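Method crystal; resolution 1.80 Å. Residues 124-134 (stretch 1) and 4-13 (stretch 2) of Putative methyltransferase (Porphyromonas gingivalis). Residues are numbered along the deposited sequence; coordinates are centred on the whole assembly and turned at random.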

# COMPACT_ATOMS: atom_id res chain seq x y z
N ASN A 124 8.30 13.18 -17.17
CA ASN A 124 9.00 14.35 -16.66
C ASN A 124 10.51 14.22 -16.82
O ASN A 124 11.13 13.38 -16.19
CB ASN A 124 8.66 14.54 -15.18
CG ASN A 124 9.24 15.81 -14.61
OD1 ASN A 124 10.34 15.83 -14.06
ND2 ASN A 124 8.51 16.89 -14.75
N ASP A 125 11.08 15.06 -17.68
CA ASP A 125 12.52 15.12 -17.99
C ASP A 125 13.40 15.08 -16.71
O ASP A 125 14.25 14.20 -16.55
CB ASP A 125 12.71 16.40 -18.82
CG ASP A 125 14.15 16.72 -19.15
OD1 ASP A 125 15.06 15.85 -19.09
OD2 ASP A 125 14.35 17.89 -19.57
N GLU A 126 13.16 16.01 -15.78
CA GLU A 126 13.93 16.04 -14.52
C GLU A 126 13.97 14.69 -13.75
O GLU A 126 15.04 14.21 -13.36
CB GLU A 126 13.37 17.14 -13.62
CG GLU A 126 14.19 17.34 -12.34
CD GLU A 126 13.64 18.47 -11.49
OE1 GLU A 126 12.41 18.62 -11.40
OE2 GLU A 126 14.43 19.21 -10.93
N THR A 127 12.80 14.10 -13.56
CA THR A 127 12.65 12.79 -12.91
C THR A 127 13.37 11.72 -13.70
O THR A 127 14.08 10.91 -13.12
CB THR A 127 11.17 12.44 -12.79
OG1 THR A 127 10.50 13.50 -12.11
CG2 THR A 127 10.98 11.11 -12.03
N ALA A 128 13.21 11.73 -15.03
CA ALA A 128 13.86 10.75 -15.89
C ALA A 128 15.40 10.83 -15.82
O ALA A 128 16.09 9.80 -15.83
CB ALA A 128 13.37 10.93 -17.36
N VAL A 129 15.95 12.05 -15.78
CA VAL A 129 17.39 12.26 -15.70
C VAL A 129 17.93 11.56 -14.43
O VAL A 129 18.96 10.88 -14.49
CB VAL A 129 17.79 13.77 -15.69
CG1 VAL A 129 19.29 13.92 -15.40
CG2 VAL A 129 17.51 14.39 -17.11
N ALA A 130 17.21 11.71 -13.33
CA ALA A 130 17.67 11.11 -12.07
C ALA A 130 17.63 9.56 -12.16
O ALA A 130 18.55 8.86 -11.69
CB ALA A 130 16.83 11.60 -10.91
N ALA A 131 16.56 9.05 -12.76
CA ALA A 131 16.38 7.61 -12.92
C ALA A 131 17.43 7.02 -13.82
O ALA A 131 17.93 5.92 -13.59
CB ALA A 131 14.97 7.30 -13.43
N ARG A 132 17.78 7.77 -14.86
CA ARG A 132 18.80 7.37 -15.78
C ARG A 132 20.14 7.21 -15.02
O ARG A 132 20.94 6.33 -15.34
CB ARG A 132 18.88 8.40 -16.94
CG ARG A 132 19.54 7.92 -18.19
CD ARG A 132 19.33 8.88 -19.37
NE ARG A 132 18.00 8.70 -19.95
CZ ARG A 132 17.05 9.63 -19.91
NH1 ARG A 132 17.30 10.83 -19.37
NH2 ARG A 132 15.87 9.38 -20.43
N HIS A 133 20.37 8.04 -14.00
CA HIS A 133 21.55 7.91 -13.12
C HIS A 133 21.41 6.80 -12.05
O HIS A 133 22.34 6.00 -11.84
CB HIS A 133 21.81 9.27 -12.44
CG HIS A 133 22.91 9.24 -11.43
ND1 HIS A 133 24.24 9.44 -11.76
CD2 HIS A 133 22.88 9.05 -10.09
CE1 HIS A 133 24.98 9.37 -10.66
NE2 HIS A 133 24.18 9.13 -9.64
N ASN A 134 20.28 6.79 -11.36
CA ASN A 134 20.05 5.93 -10.19
C ASN A 134 19.85 4.48 -10.55
O ASN A 134 20.39 3.57 -9.89
CB ASN A 134 18.84 6.40 -9.38
CG ASN A 134 19.08 7.73 -8.68
OD1 ASN A 134 20.22 8.09 -8.37
ND2 ASN A 134 18.02 8.44 -8.41
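Stretch 2 4-13: MLFDEKEILA

Two segments far apart in sequence often pack by combining an extended segment of chain with the first turns of a helix, and the N-terminal residues of this putative methyltransferase illustrate the arrangement well. Stretch 1 is helical from Asp 125 to Asn 134. Stretch 2 begins extended, with Leu 5 and Phe 6 at phi/psi of -100/144° and -118/147°, and turns into a helix at Glu 8. The chain advances along stretch 1 in the same sense as the numbering: Leu 5 CA lies 6.5 Å from Glu 126 CA, Asp 7 CA lies 7.7 Å from Val 129 CA, and Glu 8 CA lies 7.0 Å from His 133 CA. The new helix then crosses the first at -72°, with a closest axial approach of 10.9 Å. The two stretches together bury 390 Å² between them.

Each helix start is capped by a side chain. In stretch 1, Thr 127 N donates to Asn 124 OD1 at 3.0 Å. In stretch 2, Glu 10 N donates to Asp 7 OD1 at 3.0 Å, and Asp 7 N returns a bond to Glu 10 OE1 at 2.9 Å. This reciprocal pair ties the last residue before the helix to its first turn, where the chain changes course.

The direct polar link between the stretches is the hydrogen bond from His 133 ND1 to Glu 8 OE1, at 2.7 Å and nearly straight at 168°. The CA-to-CB bond of Glu 8 points sideways, but with chi1 t and chi2 p its carboxylate comes to the imidazole edge. The other ring nitrogen, NE2, is bonded elsewhere in the structure, so both nitrogens of this buried ring are satisfied. A water adds a looser bridge farther back, accepting from Met 4 N at 2.7 Å and donating to Glu 126 OE2 at 3.3 Å.

Van der Waals packing completes the contact. Ile 11 CG2 sits 3.5 Å from the centroid of the His 133 ring, only 3° off its normal, a CH-pi contact squarely over the face, while Leu 12 CD2 lies at the edge, 4.1 Å from His 133 CE1. Ile 11 also reaches Val 129 in an apolar contact, its CD1 3.7 Å from Val 129 CG1. Other carbons rest against polar atoms: that same Val 129 CG1 is 3.4 Å from Phe 6 O, so the valine meets both backbone and side chain, and toward the helix start Leu 5 CD2 lies 3.9 Å from Glu 126 N and 3.4 Å from Asp 125 OD2.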

# COMPACT_ATOMS: atom_id res chain seq x y z
N MSE A 4 17.11 24.18 -12.28
CA MSE A 4 18.42 23.72 -12.85
C MSE A 4 18.46 22.24 -13.15
O MSE A 4 18.32 21.42 -12.20
CB MSE A 4 19.54 24.04 -11.87
CG MSE A 4 20.09 25.39 -12.01
SE MSE A 4 21.75 25.37 -11.05
CE MSE A 4 23.01 24.82 -12.46
N LEU A 5 18.64 21.86 -14.43
CA LEU A 5 18.78 20.43 -14.78
C LEU A 5 20.24 20.07 -14.97
O LEU A 5 21.03 20.87 -15.49
CB LEU A 5 17.95 20.04 -16.02
CG LEU A 5 16.53 19.62 -15.60
CD1 LEU A 5 15.72 20.84 -15.21
CD2 LEU A 5 15.79 18.79 -16.61
N PHE A 6 20.60 18.86 -14.55
CA PHE A 6 22.00 18.47 -14.45
C PHE A 6 22.33 17.32 -15.37
O PHE A 6 21.50 16.44 -15.58
CB PHE A 6 22.33 18.13 -12.99
CG PHE A 6 22.10 19.28 -12.06
CD1 PHE A 6 21.23 19.17 -11.00
CD2 PHE A 6 22.77 20.50 -12.27
CE1 PHE A 6 20.98 20.25 -10.16
CE2 PHE A 6 22.52 21.58 -11.44
CZ PHE A 6 21.64 21.46 -10.38
N ASP A 7 23.55 17.29 -15.90
CA ASP A 7 23.99 16.14 -16.70
C ASP A 7 24.69 15.17 -15.78
O ASP A 7 24.82 15.43 -14.57
CB ASP A 7 24.86 16.54 -17.91
CG ASP A 7 26.19 17.19 -17.53
OD1 ASP A 7 26.67 17.11 -16.37
OD2 ASP A 7 26.80 17.79 -18.46
N GLU A 8 25.14 14.05 -16.33
CA GLU A 8 25.78 13.02 -15.50
C GLU A 8 26.97 13.56 -14.69
O GLU A 8 27.11 13.26 -13.49
CB GLU A 8 26.18 11.82 -16.36
CG GLU A 8 26.99 10.73 -15.65
CD GLU A 8 26.24 10.03 -14.49
OE1 GLU A 8 25.03 10.23 -14.25
OE2 GLU A 8 26.89 9.25 -13.78
N LYS A 9 27.84 14.32 -15.35
CA LYS A 9 29.02 14.86 -14.67
C LYS A 9 28.63 15.74 -13.45
O LYS A 9 29.24 15.67 -12.39
CB LYS A 9 29.83 15.67 -15.70
CG LYS A 9 31.17 16.17 -15.20
CD LYS A 9 31.89 16.85 -16.39
CE LYS A 9 32.83 17.94 -15.90
NZ LYS A 9 34.02 17.29 -15.30
N GLU A 10 27.59 16.55 -13.62
CA GLU A 10 27.12 17.43 -12.55
C GLU A 10 26.46 16.65 -11.43
O GLU A 10 26.66 16.96 -10.24
CB GLU A 10 26.15 18.49 -13.10
CG GLU A 10 26.81 19.52 -14.05
CD GLU A 10 25.80 20.39 -14.72
OE1 GLU A 10 24.89 19.83 -15.36
OE2 GLU A 10 25.89 21.63 -14.61
N ILE A 11 25.71 15.60 -11.78
CA ILE A 11 25.08 14.74 -10.75
C ILE A 11 26.15 14.04 -9.94
O ILE A 11 26.06 14.01 -8.72
CB ILE A 11 24.11 13.72 -11.38
CG1 ILE A 11 22.93 14.49 -12.00
CG2 ILE A 11 23.60 12.70 -10.30
CD1 ILE A 11 22.03 13.66 -12.94
N LEU A 12 27.18 13.53 -10.60
CA LEU A 12 28.29 12.95 -9.85
C LEU A 12 28.93 13.95 -8.89
O LEU A 12 29.21 13.58 -7.74
CB LEU A 12 29.33 12.36 -10.79
CG LEU A 12 28.95 11.06 -11.51
CD1 LEU A 12 29.88 10.88 -12.73
CD2 LEU A 12 29.01 9.85 -10.57
N ALA A 13 29.15 15.19 -9.34
CA ALA A 13 29.74 16.21 -8.46
C ALA A 13 28.80 16.52 -7.31
O ALA A 13 29.24 16.62 -6.17
CB ALA A 13 30.06 17.50 -9.25
O HOH W 1 15.32 22.35 -11.46